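Local coordinates for adhesion and penetration protein autotransporter (Haemophilus influenzae, PDB 3SYJ) that probably acts as a serine protease and promotes bacterial adherence and host-cell invasion, its secreted passenger also self-associating to drive bacterial aggregation, at residues I68-H73 / D115-R120; N102-D107 / L253-Y258; V59-E64 / G219-I224. All coordinates share one frame; numbering follows the deposited sequence.

Contact 1 of 3, residues I68-H73 / D115-R120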
loop_
_atom_site.group_PDB
_atom_site.type_symbol
_atom_site.label_atom_id
_atom_site.label_comp_id
_atom_site.label_asym_id
_atom_site.label_seq_id
_atom_site.Cartn_x
_atom_site.Cartn_y
_atom_site.Cartn_z
ATOM N N ILE A 68 -46.201 38.924 -32.032
ATOM C CA ILE A 68 -46.231 39.466 -30.683
ATOM C C ILE A 68 -47.616 40.009 -30.393
ATOM O O ILE A 68 -48.481 40.049 -31.277
ATOM C CB ILE A 68 -45.203 40.591 -30.494
ATOM C CG1 ILE A 68 -45.386 41.672 -31.564
ATOM C CG2 ILE A 68 -43.793 40.022 -30.523
ATOM C CD1 ILE A 68 -44.517 42.892 -31.353
ATOM N N VAL A 69 -47.831 40.417 -29.148
ATOM C CA VAL A 69 -49.105 41.000 -28.737
ATOM C C VAL A 69 -48.841 42.253 -27.913
ATOM O O VAL A 69 -47.878 42.309 -27.148
ATOM C CB VAL A 69 -49.957 40.001 -27.935
ATOM C CG1 VAL A 69 -49.400 39.816 -26.530
ATOM C CG2 VAL A 69 -51.394 40.467 -27.874
ATOM N N SER A 70 -49.685 43.264 -28.094
ATOM C CA SER A 70 -49.555 44.534 -27.383
ATOM C C SER A 70 -50.835 45.335 -27.593
ATOM O O SER A 70 -51.781 44.825 -28.185
ATOM C CB SER A 70 -48.344 45.317 -27.896
ATOM O OG SER A 70 -48.053 46.425 -27.067
ATOM N N VAL A 71 -50.879 46.575 -27.110
ATOM C CA VAL A 71 -52.043 47.431 -27.350
ATOM C C VAL A 71 -51.874 48.236 -28.646
ATOM O O VAL A 71 -50.761 48.632 -29.006
ATOM C CB VAL A 71 -52.347 48.400 -26.148
ATOM C CG1 VAL A 71 -52.897 47.635 -24.943
ATOM C CG2 VAL A 71 -51.115 49.214 -25.763
ATOM N N ALA A 72 -52.983 48.471 -29.343
ATOM C CA ALA A 72 -52.966 49.271 -30.565
ATOM C C ALA A 72 -52.440 50.684 -30.340
ATOM O O ALA A 72 -51.785 51.253 -31.216
ATOM C CB ALA A 72 -54.354 49.324 -31.189
ATOM N N HIS A 73 -52.724 51.263 -29.174
ATOM C CA HIS A 73 -52.350 52.656 -28.952
ATOM C C HIS A 73 -50.840 52.846 -28.829
ATOM O O HIS A 73 -50.341 53.968 -28.867
ATOM C CB HIS A 73 -53.157 53.317 -27.809
ATOM C CG HIS A 73 -52.600 53.102 -26.433
ATOM N ND1 HIS A 73 -53.241 52.333 -25.484
ATOM C CD2 HIS A 73 -51.494 53.598 -25.829
ATOM C CE1 HIS A 73 -52.542 52.345 -24.363
ATOM N NE2 HIS A 73 -51.474 53.100 -24.547
ATOM N N ASP A 115 -58.353 48.485 -28.660
ATOM C CA ASP A 115 -57.004 48.817 -28.205
ATOM C C ASP A 115 -56.244 47.502 -28.021
ATOM O O ASP A 115 -56.020 47.037 -26.897
ATOM C CB ASP A 115 -57.041 49.624 -26.905
ATOM C CG ASP A 115 -55.735 50.356 -26.621
ATOM O OD1 ASP A 115 -54.800 50.297 -27.453
ATOM O OD2 ASP A 115 -55.648 51.000 -25.555
ATOM N N TYR A 116 -55.867 46.899 -29.143
ATOM C CA TYR A 116 -55.300 45.561 -29.143
ATOM C C TYR A 116 -54.746 45.272 -30.522
ATOM O O TYR A 116 -55.432 45.485 -31.518
ATOM C CB TYR A 116 -56.399 44.550 -28.812
ATOM C CG TYR A 116 -55.922 43.128 -28.611
ATOM C CD1 TYR A 116 -55.960 42.542 -27.358
ATOM C CD2 TYR A 116 -55.443 42.369 -29.678
ATOM C CE1 TYR A 116 -55.537 41.241 -27.163
ATOM C CE2 TYR A 116 -55.015 41.061 -29.493
ATOM C CZ TYR A 116 -55.064 40.507 -28.231
ATOM O OH TYR A 116 -54.647 39.217 -28.019
ATOM N N HIS A 117 -53.505 44.804 -30.594
ATOM C CA HIS A 117 -52.958 44.370 -31.881
ATOM C C HIS A 117 -51.991 43.177 -31.784
ATOM O O HIS A 117 -51.402 42.921 -30.731
ATOM C CB HIS A 117 -52.345 45.542 -32.672
ATOM C CG HIS A 117 -51.074 46.086 -32.094
ATOM N ND1 HIS A 117 -50.534 47.289 -32.497
ATOM C CD2 HIS A 117 -50.241 45.601 -31.142
ATOM C CE1 HIS A 117 -49.419 47.520 -31.824
ATOM N NE2 HIS A 117 -49.219 46.512 -30.994
ATOM N N ASN A 118 -51.848 42.454 -32.895
ATOM C CA ASN A 118 -51.012 41.255 -32.976
ATOM C C ASN A 118 -49.960 41.365 -34.078
ATOM O O ASN A 118 -50.084 40.725 -35.121
ATOM C CB ASN A 118 -51.880 40.031 -33.254
ATOM C CG ASN A 118 -52.187 39.236 -32.007
ATOM O OD1 ASN A 118 -51.282 38.854 -31.266
ATOM N ND2 ASN A 118 -53.463 38.961 -31.779
ATOM N N PRO A 119 -48.921 42.182 -33.852
ATOM C CA PRO A 119 -47.897 42.449 -34.867
ATOM C C PRO A 119 -47.202 41.191 -35.376
ATOM O O PRO A 119 -46.932 40.259 -34.614
ATOM C CB PRO A 119 -46.893 43.336 -34.128
ATOM C CG PRO A 119 -47.681 43.984 -33.048
ATOM C CD PRO A 119 -48.703 42.961 -32.625
ATOM N N ARG A 120 -46.927 41.182 -36.677
ATOM C CA ARG A 120 -46.144 40.138 -37.324
ATOM C C ARG A 120 -44.724 40.675 -37.511
ATOM O O ARG A 120 -44.541 41.828 -37.904
ATOM C CB ARG A 120 -46.774 39.792 -38.679
ATOM C CG ARG A 120 -46.113 38.664 -39.451
ATOM C CD ARG A 120 -46.685 38.566 -40.861
ATOM N NE ARG A 120 -46.370 37.287 -41.492
ATOM C CZ ARG A 120 -46.305 37.091 -42.808
ATOM N NH1 ARG A 120 -46.533 38.092 -43.648
ATOM N NH2 ARG A 120 -46.005 35.890 -43.286
#

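Contact 2 of 3, residues N102-D107 / L253-Y258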
loop_
_atom_site.group_PDB
_atom_site.type_symbol
_atom_site.label_atom_id
_atom_site.label_comp_id
_atom_site.label_asym_id
_atom_site.label_seq_id
_atom_site.Cartn_x
_atom_site.Cartn_y
_atom_site.Cartn_z
ATOM N N ASN A 102 -51.583 44.472 -37.408
ATOM C CA ASN A 102 -52.825 43.773 -37.118
ATOM C C ASN A 102 -53.581 44.425 -35.966
ATOM O O ASN A 102 -53.879 43.787 -34.959
ATOM C CB ASN A 102 -52.570 42.291 -36.837
ATOM C CG ASN A 102 -52.026 41.550 -38.056
ATOM O OD1 ASN A 102 -52.584 41.638 -39.146
ATOM N ND2 ASN A 102 -50.936 40.819 -37.869
ATOM N N ASN A 103 -53.887 45.708 -36.132
ATOM C CA ASN A 103 -54.741 46.421 -35.195
ATOM C C ASN A 103 -56.160 45.864 -35.254
ATOM O O ASN A 103 -56.775 45.801 -36.315
ATOM C CB ASN A 103 -54.736 47.927 -35.481
ATOM C CG ASN A 103 -53.378 48.568 -35.225
ATOM O OD1 ASN A 103 -52.650 48.170 -34.319
ATOM N ND2 ASN A 103 -53.035 49.570 -36.025
ATOM N N TYR A 104 -56.659 45.440 -34.101
ATOM C CA TYR A 104 -58.003 44.894 -33.963
ATOM C C TYR A 104 -59.078 45.838 -34.506
ATOM O O TYR A 104 -59.027 47.042 -34.275
ATOM C CB TYR A 104 -58.262 44.656 -32.484
ATOM C CG TYR A 104 -59.394 43.727 -32.165
ATOM C CD1 TYR A 104 -59.185 42.358 -32.077
ATOM C CD2 TYR A 104 -60.665 44.220 -31.901
ATOM C CE1 TYR A 104 -60.216 41.504 -31.756
ATOM C CE2 TYR A 104 -61.703 43.374 -31.580
ATOM C CZ TYR A 104 -61.475 42.018 -31.506
ATOM O OH TYR A 104 -62.506 41.166 -31.182
ATOM N N LYS A 105 -60.044 45.282 -35.229
ATOM C CA LYS A 105 -61.213 46.038 -35.662
ATOM C C LYS A 105 -62.444 45.468 -34.975
ATOM O O LYS A 105 -62.789 44.304 -35.171
ATOM C CB LYS A 105 -61.400 45.962 -37.180
ATOM C CG LYS A 105 -62.609 46.751 -37.705
ATOM C CD LYS A 105 -63.057 46.255 -39.081
ATOM C CE LYS A 105 -64.193 47.098 -39.674
ATOM N NZ LYS A 105 -63.713 48.333 -40.376
ATOM N N LYS A 106 -63.102 46.292 -34.168
ATOM C CA LYS A 106 -64.331 45.893 -33.497
ATOM C C LYS A 106 -65.508 45.879 -34.470
ATOM O O LYS A 106 -65.781 46.873 -35.145
ATOM C CB LYS A 106 -64.627 46.847 -32.345
ATOM C CG LYS A 106 -65.758 46.400 -31.425
ATOM C CD LYS A 106 -65.968 47.435 -30.324
ATOM C CE LYS A 106 -67.085 47.061 -29.370
ATOM N NZ LYS A 106 -67.265 48.126 -28.340
ATOM N N ASP A 107 -66.194 44.741 -34.539
ATOM C CA ASP A 107 -67.369 44.591 -35.391
ATOM C C ASP A 107 -68.228 43.413 -34.942
ATOM O O ASP A 107 -67.938 42.768 -33.936
ATOM C CB ASP A 107 -66.982 44.470 -36.875
ATOM C CG ASP A 107 -66.148 43.226 -37.183
ATOM O OD1 ASP A 107 -66.270 42.210 -36.462
ATOM O OD2 ASP A 107 -65.378 43.265 -38.170
ATOM N N LEU A 253 -57.865 40.919 -21.840
ATOM C CA LEU A 253 -57.521 39.506 -21.968
ATOM C C LEU A 253 -57.009 39.199 -23.378
ATOM O O LEU A 253 -57.365 39.887 -24.330
ATOM C CB LEU A 253 -58.723 38.619 -21.623
ATOM C CG LEU A 253 -59.292 38.757 -20.203
ATOM C CD1 LEU A 253 -60.450 37.793 -20.000
ATOM C CD2 LEU A 253 -58.229 38.531 -19.140
ATOM N N VAL A 254 -56.162 38.181 -23.511
ATOM C CA VAL A 254 -55.608 37.849 -24.825
ATOM C C VAL A 254 -56.658 37.159 -25.682
ATOM O O VAL A 254 -57.520 36.445 -25.165
ATOM C CB VAL A 254 -54.349 36.964 -24.725
ATOM C CG1 VAL A 254 -53.192 37.758 -24.116
ATOM C CG2 VAL A 254 -54.646 35.703 -23.918
ATOM N N ARG A 255 -56.567 37.364 -26.993
ATOM C CA ARG A 255 -57.596 36.896 -27.915
ATOM C C ARG A 255 -57.098 35.796 -28.857
ATOM O O ARG A 255 -56.589 36.067 -29.936
ATOM C CB ARG A 255 -58.182 38.089 -28.672
ATOM C CG ARG A 255 -58.645 39.180 -27.704
ATOM C CD ARG A 255 -59.193 40.419 -28.390
ATOM N NE ARG A 255 -59.357 41.513 -27.434
ATOM C CZ ARG A 255 -59.467 42.792 -27.775
ATOM N NH1 ARG A 255 -59.442 43.141 -29.048
ATOM N NH2 ARG A 255 -59.596 43.722 -26.843
ATOM N N LYS A 256 -57.264 34.551 -28.428
ATOM C CA LYS A 256 -56.740 33.392 -29.138
ATOM C C LYS A 256 -57.411 33.180 -30.501
ATOM O O LYS A 256 -56.764 32.762 -31.457
ATOM C CB LYS A 256 -56.924 32.150 -28.267
ATOM C CG LYS A 256 -56.254 30.889 -28.771
ATOM C CD LYS A 256 -54.931 30.661 -28.064
ATOM C CE LYS A 256 -54.564 29.180 -28.033
ATOM N NZ LYS A 256 -55.537 28.370 -27.237
ATOM N N SER A 257 -58.709 33.463 -30.586
ATOM C CA SER A 257 -59.454 33.271 -31.829
ATOM C C SER A 257 -59.092 34.318 -32.859
ATOM O O SER A 257 -59.062 34.041 -34.056
ATOM C CB SER A 257 -60.960 33.318 -31.580
ATOM O OG SER A 257 -61.459 32.028 -31.277
ATOM N N TYR A 258 -58.840 35.531 -32.390
ATOM C CA TYR A 258 -58.437 36.602 -33.281
ATOM C C TYR A 258 -57.057 36.293 -33.817
ATOM O O TYR A 258 -56.793 36.450 -35.008
ATOM C CB TYR A 258 -58.429 37.930 -32.538
ATOM C CG TYR A 258 -57.812 39.083 -33.288
ATOM C CD1 TYR A 258 -58.416 39.601 -34.426
ATOM C CD2 TYR A 258 -56.642 39.679 -32.833
ATOM C CE1 TYR A 258 -57.861 40.677 -35.102
ATOM C CE2 TYR A 258 -56.083 40.753 -33.496
ATOM C CZ TYR A 258 -56.697 41.248 -34.631
ATOM O OH TYR A 258 -56.140 42.315 -35.295
#

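Contact 3 of 3, residues V59-E64 / G219-I224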
loop_
_atom_site.group_PDB
_atom_site.type_symbol
_atom_site.label_atom_id
_atom_site.label_comp_id
_atom_site.label_asym_id
_atom_site.label_seq_id
_atom_site.Cartn_x
_atom_site.Cartn_y
_atom_site.Cartn_z
ATOM N N VAL A 59 -42.993 46.276 -23.836
ATOM C CA VAL A 59 -44.343 46.550 -24.329
ATOM C C VAL A 59 -44.982 45.386 -25.091
ATOM O O VAL A 59 -46.128 45.497 -25.535
ATOM C CB VAL A 59 -44.414 47.831 -25.187
ATOM C CG1 VAL A 59 -43.856 49.020 -24.418
ATOM C CG2 VAL A 59 -43.672 47.637 -26.490
ATOM N N ALA A 60 -44.269 44.271 -25.238
ATOM C CA ALA A 60 -44.826 43.144 -26.002
ATOM C C ALA A 60 -44.336 41.769 -25.572
ATOM O O ALA A 60 -43.295 41.632 -24.921
ATOM C CB ALA A 60 -44.599 43.340 -27.501
ATOM N N ALA A 61 -45.094 40.749 -25.952
ATOM C CA ALA A 61 -44.737 39.384 -25.605
ATOM C C ALA A 61 -44.861 38.465 -26.818
ATOM O O ALA A 61 -45.715 38.670 -27.685
ATOM C CB ALA A 61 -45.599 38.883 -24.453
ATOM N N LEU A 62 -43.992 37.463 -26.872
ATOM C CA LEU A 62 -43.908 36.565 -28.021
ATOM C C LEU A 62 -44.936 35.433 -27.917
ATOM O O LEU A 62 -44.818 34.557 -27.061
ATOM C CB LEU A 62 -42.483 36.005 -28.132
ATOM C CG LEU A 62 -42.076 35.254 -29.408
ATOM C CD1 LEU A 62 -42.040 36.169 -30.634
ATOM C CD2 LEU A 62 -40.732 34.595 -29.192
ATOM N N VAL A 63 -45.944 35.459 -28.789
ATOM C CA VAL A 63 -47.030 34.486 -28.725
ATOM C C VAL A 63 -46.967 33.440 -29.854
ATOM O O VAL A 63 -47.681 32.436 -29.819
ATOM C CB VAL A 63 -48.420 35.179 -28.733
ATOM C CG1 VAL A 63 -48.566 36.135 -27.548
ATOM C CG2 VAL A 63 -48.635 35.922 -30.033
ATOM N N GLU A 64 -46.127 33.685 -30.855
ATOM C CA GLU A 64 -45.836 32.687 -31.879
ATOM C C GLU A 64 -44.431 32.968 -32.384
ATOM O O GLU A 64 -43.800 33.928 -31.939
ATOM C CB GLU A 64 -46.844 32.759 -33.022
ATOM C CG GLU A 64 -47.543 31.422 -33.321
ATOM C CD GLU A 64 -46.577 30.292 -33.681
ATOM O OE1 GLU A 64 -46.726 29.182 -33.121
ATOM O OE2 GLU A 64 -45.673 30.513 -34.518
ATOM N N GLY A 219 -49.761 47.892 -22.739
ATOM C CA GLY A 219 -49.319 46.892 -23.689
ATOM C C GLY A 219 -48.508 45.796 -23.034
ATOM O O GLY A 219 -48.507 44.659 -23.513
ATOM N N SER A 220 -47.824 46.131 -21.940
ATOM C CA SER A 220 -47.020 45.153 -21.206
ATOM C C SER A 220 -47.875 43.949 -20.822
ATOM O O SER A 220 -49.078 44.086 -20.607
ATOM C CB SER A 220 -46.384 45.782 -19.956
ATOM O OG SER A 220 -47.331 45.876 -18.902
ATOM N N PRO A 221 -47.251 42.765 -20.725
ATOM C CA PRO A 221 -47.984 41.511 -20.571
ATOM C C PRO A 221 -48.254 41.132 -19.123
ATOM O O PRO A 221 -47.509 41.487 -18.215
ATOM C CB PRO A 221 -47.020 40.475 -21.160
ATOM C CG PRO A 221 -45.686 41.169 -21.294
ATOM C CD PRO A 221 -45.797 42.536 -20.720
ATOM N N MET A 222 -49.312 40.364 -18.928
ATOM C CA MET A 222 -49.646 39.830 -17.626
ATOM C C MET A 222 -49.835 38.333 -17.840
ATOM O O MET A 222 -50.501 37.919 -18.788
ATOM C CB MET A 222 -50.909 40.526 -17.110
ATOM C CG MET A 222 -51.494 39.991 -15.825
ATOM S SD MET A 222 -52.974 39.005 -16.091
ATOM C CE MET A 222 -52.292 37.396 -15.846
ATOM N N PHE A 223 -49.219 37.524 -16.982
ATOM C CA PHE A 223 -49.184 36.078 -17.169
ATOM C C PHE A 223 -49.872 35.356 -16.029
ATOM O O PHE A 223 -49.836 35.807 -14.888
ATOM C CB PHE A 223 -47.734 35.589 -17.240
ATOM C CG PHE A 223 -46.923 36.247 -18.311
ATOM C CD1 PHE A 223 -46.807 35.666 -19.564
ATOM C CD2 PHE A 223 -46.274 37.447 -18.067
ATOM C CE1 PHE A 223 -46.057 36.273 -20.564
ATOM C CE2 PHE A 223 -45.519 38.059 -19.057
ATOM C CZ PHE A 223 -45.411 37.465 -20.311
ATOM N N ILE A 224 -50.489 34.219 -16.332
ATOM C CA ILE A 224 -51.142 33.433 -15.299
ATOM C C ILE A 224 -50.675 31.985 -15.359
ATOM O O ILE A 224 -50.446 31.437 -16.443
ATOM C CB ILE A 224 -52.689 33.545 -15.381
ATOM C CG1 ILE A 224 -53.347 33.082 -14.070
ATOM C CG2 ILE A 224 -53.239 32.804 -16.609
ATOM C CD1 ILE A 224 -54.832 33.376 -13.992
#

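Contact 1 of 3, residues I68-H73 / D115-R120
The His117 imidazole packs against the backbone of Val71-Ala72: Val71 O stands 3.2 Å above one face, toward the rim, and Ala72 CA makes a CH-pi contact over the same face. Pro119 CG lies over the rim of the opposite face. Both ring nitrogens bond beyond the contact, ND1 to Asn103 OD1 and NE2 to Tyr77 OH, which fixes the ring's rotation. The His73 ring carries Val71 CG2 on one face and meets Asp115 at its edge, where ND1 donates to the syn lone pair of OD2 at 2.8 Å, only 3° out of the ring plane. Asp115 CG, anti to the backbone N (chi1 -162°), carries the carboxylate toward His73. Its OD1 accepts His73 N at 2.9 Å, and OD2 also forms a salt bridge with Arg239. Ser218, the active-site serine inferred by similarity, lies next to His73; the Asp115-His73-Ser218 order is consistent with the catalytic triad of a chymotrypsin-like protease. Ser70 and His117 form a single antiparallel hydrogen-bonded bridge, His117 N to Ser70 O at 3.0 Å and Ser70 N to His117 O at 3.2 Å; Ile68 N adds a bond to Pro119 O. Ile68 CG1 presses on Pro119 CB at a tight 3.4 Å. Strand 231-238 packs on Val69, Val71 and Tyr116, helix 256-266 on Tyr116, and strand 61-64 pairs with 67-69.

Contact 2 of 3, residues N102-D107 / L253-Y258
The backbones come nearest at Tyr104 and Tyr258, CA atoms 8.3 Å apart, with no backbone pairing between the segments, one a loop, the other leading into helix 256-266 with Arg255 at its N-cap position. Two aromatic motifs join them in the protease domain, a cation-pi pair and an edge-to-face ring pair, both built on Tyr104. One face of its ring receives Arg255. Arg255 NH1 sits 3.0 Å above the Tyr104 ring plane, over its centre, while the guanidinium stands steeply, 74° from the ring, and approaches by its edge. The extended Arg255 chain from CG to NE also brings CD to 3.7 Å from Tyr104 CE1. Arg255 NH2 also bonds to Glu113 O. Tyr104 in turn drives its CD1 edge into the face of the Tyr258 ring, the centroids 4.7 Å apart. The two side chains run in opposite senses, which brings the Tyr258 hydroxyl to the start of 102-107. There its OH donates to Asn102 O at 2.7 Å, from well above the carbonyl plane, while Asn102 O lies at the edge of the tyrosine ring, near its plane.

Contact 3 of 3, residues V59-E64 / G219-I224
Apolar and backbone packing without a hydrogen bond joins Val59-Ala61 to Gly219-Phe223, between the two-stranded sheet 61-64/67-69 and the larger antiparallel sheet holding strand 221-226. The position is consistent with the interface between the two beta-barrels of a chymotrypsin-like fold, and Gly219 directly follows Ser218, the active-site serine by similarity. Ala61 carries the side-chain contact: its CB points toward segment 219-224 and lies 3.9 Å from both CB and CG of Pro221. Phe223 adds a looser touch, with ring atom CZ 4.4 Å from the same Ala61 CB. Behind them Pro221 rests on Ile234 and Ile154, and Phe223 on Val152 and Ile49, so the alanine methyl rests against a buried apolar layer. At the other end the backbones draw close, Val59 CA 4.3 Å from Ser220 CA. Gly219 has a positive phi (96°), a backbone shape suited to a residue without a side chain, and Val59 O approaches on the side where a CB would stand. Val59 O and Gly219 O come within 3.2 Å; both are acceptors, so they would be expected to repel mildly. Val59 O has a polar partner of its own in the Ser70 hydroxyl; with no hydrogen bond between the two segments, their attraction rests on van der Waals contact.

How the contacts relate
From the N terminus the segments run 59-64, 68-73, 102-107, 115-120, 219-224, 253-258, all in the protease domain. Contact 1 closes the shortest loop, with 41 residues between its segments, and is nested inside the 154-residue loop closed by contact 3. Contact 2 spans 145 residues and crosses both. Contacts 1 and 3 share the hairpin of strands 61-64 and 67-69 and touch through Ser70 and Val59. Contacts 1 and 2 meet where Tyr116 reaches Arg255 and Tyr104, joining the loop between strands 96-100 and 120-121 to the start of helix 256-266. Contacts 2 and 3 do not touch; contact 1 lies against both, linking hairpin, loop, helix and the large sheet.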